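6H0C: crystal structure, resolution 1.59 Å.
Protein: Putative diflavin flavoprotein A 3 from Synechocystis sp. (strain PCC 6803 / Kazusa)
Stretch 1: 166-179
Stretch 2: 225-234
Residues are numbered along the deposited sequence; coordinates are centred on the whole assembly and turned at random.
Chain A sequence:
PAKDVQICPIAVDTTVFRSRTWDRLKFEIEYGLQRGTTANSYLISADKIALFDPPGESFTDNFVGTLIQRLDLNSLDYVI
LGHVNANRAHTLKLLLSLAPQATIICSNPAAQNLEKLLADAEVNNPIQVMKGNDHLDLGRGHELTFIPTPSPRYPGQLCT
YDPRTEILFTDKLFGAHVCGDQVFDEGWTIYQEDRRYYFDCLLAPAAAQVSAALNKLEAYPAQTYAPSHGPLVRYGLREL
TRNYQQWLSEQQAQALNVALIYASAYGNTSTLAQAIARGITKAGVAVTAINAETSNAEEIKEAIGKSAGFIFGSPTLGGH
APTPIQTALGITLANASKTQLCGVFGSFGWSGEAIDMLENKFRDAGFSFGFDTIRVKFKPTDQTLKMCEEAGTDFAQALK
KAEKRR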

ATOM      1  N   GLU A 166     -11.836  -7.562  20.355  1.00 28.28           N
ATOM      2  CA  GLU A 166     -10.385  -7.706  20.348  1.00 27.19           C
ATOM      3  C   GLU A 166      -9.845  -7.897  18.933  1.00 29.74           C
ATOM      4  O   GLU A 166      -8.839  -8.578  18.717  1.00 26.40           O
ATOM      5  N   ILE A 167     -10.529  -7.296  17.970  1.00 26.69           N
ATOM      6  CA  ILE A 167     -10.065  -7.318  16.599  1.00 27.09           C
ATOM      7  C   ILE A 167      -9.337  -6.022  16.287  1.00 27.46           C
ATOM      8  O   ILE A 167      -9.831  -4.928  16.574  1.00 27.56           O
ATOM      9  N   LEU A 168      -8.149  -6.161  15.714  1.00 25.44           N
ATOM     10  CA  LEU A 168      -7.440  -5.041  15.112  1.00 22.67           C
ATOM     11  C   LEU A 168      -7.660  -5.099  13.603  1.00 23.07           C
ATOM     12  O   LEU A 168      -7.308  -6.081  12.947  1.00 23.94           O
ATOM     13  N   PHE A 169      -8.280  -4.065  13.054  1.00 22.68           N
ATOM     14  CA  PHE A 169      -8.446  -3.978  11.612  1.00 24.30           C
ATOM     15  C   PHE A 169      -7.182  -3.360  11.037  1.00 23.04           C
ATOM     16  O   PHE A 169      -6.914  -2.182  11.261  1.00 25.66           O
ATOM     17  N   THR A 170      -6.400  -4.167  10.322  1.00 21.01           N
ATOM     18  CA  THR A 170      -5.022  -3.812   9.988  1.00 21.14           C
ATOM     19  C   THR A 170      -4.801  -3.384   8.542  1.00 23.51           C
ATOM     20  O   THR A 170      -3.667  -3.076   8.163  1.00 21.85           O
ATOM     21  N   ASP A 171      -5.866  -3.372   7.743  1.00 23.47           N
ATOM     22  CA  ASP A 171      -5.768  -2.895   6.360  1.00 21.99           C
ATOM     23  C   ASP A 171      -4.625  -3.650   5.658  1.00 23.74           C
ATOM     24  O   ASP A 171      -4.618  -4.888   5.640  1.00 23.65           O
ATOM     25  N   LYS A 172      -3.647  -2.925   5.118  1.00 20.01           N
ATOM     26  CA  LYS A 172      -2.614  -3.565   4.321  1.00 22.00           C
ATOM     27  C   LYS A 172      -1.586  -4.325   5.157  1.00 23.46           C
ATOM     28  O   LYS A 172      -0.807  -5.100   4.612  1.00 27.94           O
ATOM     29  N   LEU A 173      -1.585  -4.132   6.470  1.00 20.33           N
ATOM     30  CA  LEU A 173      -0.639  -4.872   7.311  1.00 23.67           C
ATOM     31  C   LEU A 173      -1.108  -6.300   7.628  1.00 26.52           C
ATOM     32  O   LEU A 173      -2.291  -6.528   7.895  1.00 25.00           O
ATOM     33  N   PHE A 174      -0.171  -7.247   7.592  1.00 23.92           N
ATOM     34  CA  PHE A 174      -0.386  -8.613   8.082  1.00 26.32           C
ATOM     35  C   PHE A 174      -1.210  -9.507   7.151  1.00 26.53           C
ATOM     36  O   PHE A 174      -1.687 -10.565   7.564  1.00 27.70           O
ATOM     37  N   GLY A 175      -1.357  -9.104   5.898  1.00 20.94           N
ATOM     38  CA  GLY A 175      -2.202  -9.846   4.984  1.00 23.53           C
ATOM     39  C   GLY A 175      -1.430 -10.786   4.079  1.00 26.98           C
ATOM     40  O   GLY A 175      -0.232 -11.000   4.253  1.00 25.24           O
ATOM     41  N   ALA A 176      -2.130 -11.351   3.103  1.00 23.62           N
ATOM     42  CA  ALA A 176      -1.515 -12.251   2.148  1.00 20.91           C
ATOM     43  C   ALA A 176      -2.415 -12.373   0.935  1.00 26.54           C
ATOM     44  O   ALA A 176      -3.631 -12.474   1.074  1.00 24.98           O
ATOM     45  N   HIS A 177      -1.815 -12.337  -0.250  1.00 24.71           N
ATOM     46  CA  HIS A 177      -2.579 -12.446  -1.481  1.00 23.74           C
ATOM     47  C   HIS A 177      -2.777 -13.908  -1.811  1.00 25.03           C
ATOM     48  O   HIS A 177      -2.000 -14.505  -2.555  1.00 29.90           O
ATOM     49  N   VAL A 178      -3.813 -14.486  -1.220  1.00 23.13           N
ATOM     50  CA  VAL A 178      -4.143 -15.884  -1.464  1.00 27.66           C
ATOM     51  C   VAL A 178      -5.644 -16.120  -1.301  1.00 30.53           C
ATOM     52  O   VAL A 178      -6.256 -15.719  -0.303  1.00 29.06           O
ATOM     53  N   CYS A 179      -6.229 -16.763  -2.306  1.00 29.16           N
ATOM     54  CA  CYS A 179      -7.646 -17.062  -2.305  1.00 29.44           C
ATOM     55  C   CYS A 179      -7.856 -18.511  -1.889  1.00 34.42           C
ATOM     56  O   CYS A 179      -7.306 -19.431  -2.489  1.00 39.53           O
ATOM     57  N   TYR A 225      -6.098 -10.257  13.851  1.00 23.90           N
ATOM     58  CA  TYR A 225      -5.904  -9.208  12.853  1.00 23.43           C
ATOM     59  C   TYR A 225      -6.914  -9.414  11.739  1.00 25.31           C
ATOM     60  O   TYR A 225      -7.069 -10.531  11.236  1.00 25.62           O
ATOM     61  N   ALA A 226      -7.600  -8.346  11.349  1.00 22.95           N
ATOM     62  CA  ALA A 226      -8.535  -8.414  10.234  1.00 22.55           C
ATOM     63  C   ALA A 226      -7.982  -7.568   9.096  1.00 26.07           C
ATOM     64  O   ALA A 226      -8.197  -6.358   9.066  1.00 25.73           O
ATOM     65  N   PRO A 227      -7.245  -8.202   8.166  1.00 24.64           N
ATOM     66  CA  PRO A 227      -6.470  -7.492   7.140  1.00 22.93           C
ATOM     67  C   PRO A 227      -7.250  -7.265   5.846  1.00 23.56           C
ATOM     68  O   PRO A 227      -8.345  -7.820   5.676  1.00 25.33           O
ATOM     69  N   SER A 228      -6.683  -6.476   4.937  1.00 22.49           N
ATOM     70  CA  SER A 228      -7.306  -6.256   3.629  1.00 26.17           C
ATOM     71  C   SER A 228      -7.427  -7.522   2.799  1.00 24.55           C
ATOM     72  O   SER A 228      -8.393  -7.680   2.041  1.00 23.00           O
ATOM     73  N   HIS A 229      -6.431  -8.400   2.916  1.00 22.18           N
ATOM     74  CA  HIS A 229      -6.264  -9.504   1.968  1.00 22.22           C
ATOM     75  C   HIS A 229      -6.002 -10.838   2.645  1.00 26.20           C
ATOM     76  O   HIS A 229      -5.142 -10.935   3.528  1.00 24.65           O
ATOM     77  N   GLY A 230      -6.730 -11.865   2.217  1.00 20.38           N
ATOM     78  CA  GLY A 230      -6.478 -13.220   2.675  1.00 21.37           C
ATOM     79  C   GLY A 230      -7.315 -13.595   3.882  1.00 27.15           C
ATOM     80  O   GLY A 230      -8.286 -12.912   4.208  1.00 25.95           O
ATOM     81  N   PRO A 231      -6.942 -14.687   4.562  1.00 26.35           N
ATOM     82  CA  PRO A 231      -7.689 -15.104   5.749  1.00 22.57           C
ATOM     83  C   PRO A 231      -7.511 -14.123   6.890  1.00 25.79           C
ATOM     84  O   PRO A 231      -6.526 -13.376   6.921  1.00 26.06           O
ATOM     85  N   LEU A 232      -8.457 -14.115   7.819  1.00 24.24           N
ATOM     86  CA  LEU A 232      -8.257 -13.381   9.056  1.00 27.96           C
ATOM     87  C   LEU A 232      -7.126 -14.050   9.831  1.00 25.71           C
ATOM     88  O   LEU A 232      -6.914 -15.260   9.711  1.00 26.69           O
ATOM     89  N   VAL A 233      -6.390 -13.258  10.603  1.00 22.11           N
ATOM     90  CA  VAL A 233      -5.214 -13.755  11.298  1.00 23.61           C
ATOM     91  C   VAL A 233      -5.543 -13.986  12.765  1.00 28.71           C
ATOM     92  O   VAL A 233      -5.580 -13.042  13.565  1.00 28.14           O
ATOM     93  N   ARG A 234      -5.805 -15.242  13.114  1.00 29.12           N
ATOM     94  CA  ARG A 234      -6.067 -15.594  14.504  1.00 32.88           C
ATOM     95  C   ARG A 234      -5.060 -16.625  15.015  1.00 36.20           C
ATOM     96  O   ARG A 234      -4.378 -16.417  16.024  1.00 39.76           O
TER

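What fills the apolar centre of the contact? The ring of Tyr225 (chi1 m) lies in an offset stack on that of Phe174 (chi1 m), which points toward the second stretch. Their centroids are 4.0 Å apart and their planes tilted by 16°, and Phe174 CG comes within 3.5 Å of Tyr225 CD2. Leu168, with chi1 t and chi2 p, shares a face of the parallel sheet with Tyr225 and brings its CD2 to 4.0 Å from Tyr225 CE1. Thr170 adds its methyl, CG2 resting 3.9 Å from Tyr225 CD1.

What packs on the other face of the sheet? Here Phe169 and Ala226 sit side by side, the phenyl ring (chi1 m) approaching with CD1 at 3.7 Å from Ala226 CB. Ile167, m at chi1 and t at chi2, comes in sideways and places CG2 3.6 Å from the same Ala226 CB, so this small methyl serves two larger neighbours. The strands are held in register beneath these side chains by Ala226 N donating to Leu168 O at 2.8 Å and Thr170 N donating to Ala226 O at 3.1 Å.

How does the packing continue around the turn that starts at Thr170? Thr170, in rotamer p, turns its hydroxyl back into its own turn: OG1 donates to Leu173 O at 2.7 Å while lying 3.6 Å from Pro227 CB. Farther along, Val233 (chi1 t) points toward the first stretch, its CG2 3.5 Å from Phe174 O, and Val178 (p) sets CG1 4.1 Å from Pro231 CD. Gly230 fits closely here, with its CA 3.4 Å from Ala176 O; a CB would clash with that oxygen, and the backbone angles themselves call for glycine.

What forms the polar edge? His229 (chi1 m) points toward the first stretch and accepts a hydrogen bond through NE2 from Lys172 NZ at 2.8 Å. The lysine starts away from the second stretch, but two m torsions followed by two t torsions bring its amine to the edge of the imidazole. His177 (chi1 m) lies over one face of that ring, CE1 3.5 Å from His229 CG, with the two planes inclined at 47°.

Where do waters complete the contact? Water 1 links the backbones, accepting from Asp171 N at 2.9 Å and donating to Ala226 O at 2.7 Å. Water 2 donates to Asp171 O at 2.9 Å and accepts from His229 N at 3.2 Å. Asp171 (chi1 t) points away overall, yet water 3 joins its OD1, at 2.8 Å, to Ser228 OG, at 2.4 Å, with the serine (m) directed toward the first stretch.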

ATOM      1  CB  GLU A 166      -9.965  -8.865  21.243  1.00 31.23           C
ATOM      2  CG  GLU A 166     -10.091  -8.521  22.711  1.00 38.10           C
ATOM      3  CD  GLU A 166     -10.255  -9.735  23.573  1.00 47.31           C
ATOM      4  OE1 GLU A 166     -10.933 -10.690  23.130  1.00 55.90           O
ATOM      5  OE2 GLU A 166      -9.703  -9.726  24.689  1.00 52.53           O
ATOM      6  CB  ILE A 167     -11.217  -7.500  15.599  1.00 23.01           C
ATOM      7  CG1 ILE A 167     -11.933  -8.828  15.847  1.00 24.03           C
ATOM      8  CG2 ILE A 167     -10.691  -7.419  14.170  1.00 20.94           C
ATOM      9  CD1 ILE A 167     -13.211  -8.985  15.020  1.00 26.11           C
ATOM     10  CB  LEU A 168      -5.951  -5.106  15.458  1.00 28.09           C
ATOM     11  CG  LEU A 168      -5.073  -3.892  15.190  1.00 33.48           C
ATOM     12  CD1 LEU A 168      -5.531  -2.707  16.034  1.00 29.61           C
ATOM     13  CD2 LEU A 168      -3.628  -4.244  15.488  1.00 32.44           C
ATOM     14  CB  PHE A 169      -9.699  -3.169  11.266  1.00 25.82           C
ATOM     15  CG  PHE A 169     -10.964  -3.796  11.776  1.00 23.52           C
ATOM     16  CD1 PHE A 169     -11.647  -4.732  11.010  1.00 25.28           C
ATOM     17  CD2 PHE A 169     -11.445  -3.486  13.035  1.00 22.44           C
ATOM     18  CE1 PHE A 169     -12.804  -5.334  11.488  1.00 27.52           C
ATOM     19  CE2 PHE A 169     -12.603  -4.088  13.524  1.00 29.23           C
ATOM     20  CZ  PHE A 169     -13.283  -5.011  12.754  1.00 26.09           C
ATOM     21  CB  THR A 170      -4.051  -4.982  10.270  1.00 20.61           C
ATOM     22  OG1 THR A 170      -4.438  -6.120   9.494  1.00 22.41           O
ATOM     23  CG2 THR A 170      -4.065  -5.353  11.762  1.00 23.48           C
ATOM     24  CB  ASP A 171      -5.569  -1.357   6.333  1.00 25.71           C
ATOM     25  CG  ASP A 171      -5.718  -0.746   4.927  1.00 26.41           C
ATOM     26  OD1 ASP A 171      -6.840  -0.723   4.377  1.00 24.71           O
ATOM     27  OD2 ASP A 171      -4.706  -0.262   4.381  1.00 27.00           O
ATOM     28  CB  LYS A 172      -1.915  -2.532   3.441  1.00 21.24           C
ATOM     29  CG  LYS A 172      -2.799  -2.004   2.320  1.00 21.77           C
ATOM     30  CD  LYS A 172      -2.893  -3.007   1.162  1.00 21.45           C
ATOM     31  CE  LYS A 172      -3.905  -2.538   0.110  1.00 22.73           C
ATOM     32  NZ  LYS A 172      -3.849  -3.347  -1.150  1.00 22.19           N
ATOM     33  CB  LEU A 173      -0.385  -4.127   8.624  1.00 24.81           C
ATOM     34  CG  LEU A 173       0.316  -2.772   8.517  1.00 25.86           C
ATOM     35  CD1 LEU A 173       0.303  -2.044   9.861  1.00 24.81           C
ATOM     36  CD2 LEU A 173       1.738  -2.984   8.016  1.00 24.95           C
ATOM     37  CB  PHE A 174      -1.050  -8.588   9.465  1.00 22.36           C
ATOM     38  CG  PHE A 174      -0.162  -8.056  10.549  1.00 22.57           C
ATOM     39  CD1 PHE A 174       1.065  -8.640  10.805  1.00 23.14           C
ATOM     40  CD2 PHE A 174      -0.554  -6.976  11.313  1.00 23.23           C
ATOM     41  CE1 PHE A 174       1.895  -8.154  11.802  1.00 24.39           C
ATOM     42  CE2 PHE A 174       0.268  -6.486  12.321  1.00 26.53           C
ATOM     43  CZ  PHE A 174       1.495  -7.079  12.564  1.00 24.74           C
ATOM     44  CB  ALA A 176      -1.268 -13.604   2.768  1.00 23.49           C
ATOM     45  CB  HIS A 177      -1.882 -11.706  -2.624  1.00 24.02           C
ATOM     46  CG  HIS A 177      -2.023 -10.220  -2.541  1.00 24.10           C
ATOM     47  ND1 HIS A 177      -3.248  -9.595  -2.449  1.00 26.04           N
ATOM     48  CD2 HIS A 177      -1.094  -9.232  -2.521  1.00 24.95           C
ATOM     49  CE1 HIS A 177      -3.073  -8.287  -2.390  1.00 24.82           C
ATOM     50  NE2 HIS A 177      -1.774  -8.041  -2.427  1.00 27.24           N
ATOM     51  CB  VAL A 178      -3.355 -16.831  -0.526  1.00 29.94           C
ATOM     52  CG1 VAL A 178      -3.667 -16.523   0.923  1.00 31.62           C
ATOM     53  CG2 VAL A 178      -3.675 -18.276  -0.848  1.00 29.45           C
ATOM     54  CB  CYS A 179      -8.247 -16.805  -3.686  1.00 32.72           C
ATOM     55  SG  CYS A 179     -10.030 -17.008  -3.740  1.00 34.25           S
ATOM     56  CB  TYR A 225      -4.499  -9.231  12.254  1.00 25.53           C
ATOM     57  CG  TYR A 225      -3.346  -9.012  13.215  1.00 25.46           C
ATOM     58  CD1 TYR A 225      -3.480  -8.225  14.359  1.00 23.23           C
ATOM     59  CD2 TYR A 225      -2.109  -9.584  12.954  1.00 25.12           C
ATOM     60  CE1 TYR A 225      -2.398  -8.029  15.214  1.00 25.57           C
ATOM     61  CE2 TYR A 225      -1.030  -9.391  13.798  1.00 23.78           C
ATOM     62  CZ  TYR A 225      -1.172  -8.618  14.919  1.00 22.59           C
ATOM     63  OH  TYR A 225      -0.066  -8.454  15.731  1.00 24.37           O
ATOM     64  CB  ALA A 226      -9.903  -7.927  10.652  1.00 20.23           C
ATOM     65  CB  PRO A 227      -5.295  -8.438   6.896  1.00 24.41           C
ATOM     66  CG  PRO A 227      -5.920  -9.827   7.076  1.00 24.03           C
ATOM     67  CD  PRO A 227      -7.063  -9.667   8.079  1.00 23.57           C
ATOM     68  CB  SER A 228      -6.517  -5.235   2.806  1.00 26.79           C
ATOM     69  OG  SER A 228      -6.531  -3.963   3.419  1.00 36.54           O
ATOM     70  CB  HIS A 229      -5.107  -9.212   1.005  1.00 21.27           C
ATOM     71  CG  HIS A 229      -5.188  -7.868   0.358  1.00 22.77           C
ATOM     72  ND1 HIS A 229      -6.151  -7.549  -0.574  1.00 21.48           N
ATOM     73  CD2 HIS A 229      -4.433  -6.753   0.518  1.00 22.21           C
ATOM     74  CE1 HIS A 229      -5.984  -6.298  -0.964  1.00 22.74           C
ATOM     75  NE2 HIS A 229      -4.949  -5.794  -0.316  1.00 23.08           N
ATOM     76  CB  PRO A 231      -7.060 -16.452   6.102  1.00 28.48           C
ATOM     77  CG  PRO A 231      -5.658 -16.334   5.607  1.00 28.86           C
ATOM     78  CD  PRO A 231      -5.766 -15.541   4.321  1.00 25.09           C
ATOM     79  CB  LEU A 232      -9.548 -13.319   9.880  1.00 33.54           C
ATOM     80  CG  LEU A 232     -10.537 -12.265   9.370  1.00 39.09           C
ATOM     81  CD1 LEU A 232     -11.248 -12.752   8.110  1.00 39.81           C
ATOM     82  CD2 LEU A 232     -11.528 -11.876  10.441  1.00 35.82           C
ATOM     83  CB  VAL A 233      -4.024 -12.769  11.170  1.00 26.18           C
ATOM     84  CG1 VAL A 233      -2.749 -13.407  11.713  1.00 23.83           C
ATOM     85  CG2 VAL A 233      -3.845 -12.334   9.715  1.00 24.27           C
ATOM     86  CB  ARG A 234      -7.491 -16.125  14.669  1.00 35.48           C
ATOM     87  CG  ARG A 234      -7.815 -16.523  16.107  1.00 38.15           C
ATOM     88  CD  ARG A 234      -9.306 -16.659  16.311  1.00 42.15           C
ATOM     89  NE  ARG A 234      -9.978 -15.366  16.233  1.00 46.83           N
ATOM     90  CZ  ARG A 234     -11.285 -15.219  16.033  1.00 55.41           C
ATOM     91  NH1 ARG A 234     -12.057 -16.291  15.893  1.00 62.81           N
ATOM     92  NH2 ARG A 234     -11.823 -14.005  15.972  1.00 46.44           N
TER
HETATM   93  O   HOH W   1      -8.638  -4.159   7.611  1.00 21.10           O
HETATM   94  O   HOH W   2      -3.726  -7.104   4.039  1.00 24.12           O
HETATM   95  O   HOH W   3      -8.610  -2.730   3.557  1.00 34.28           O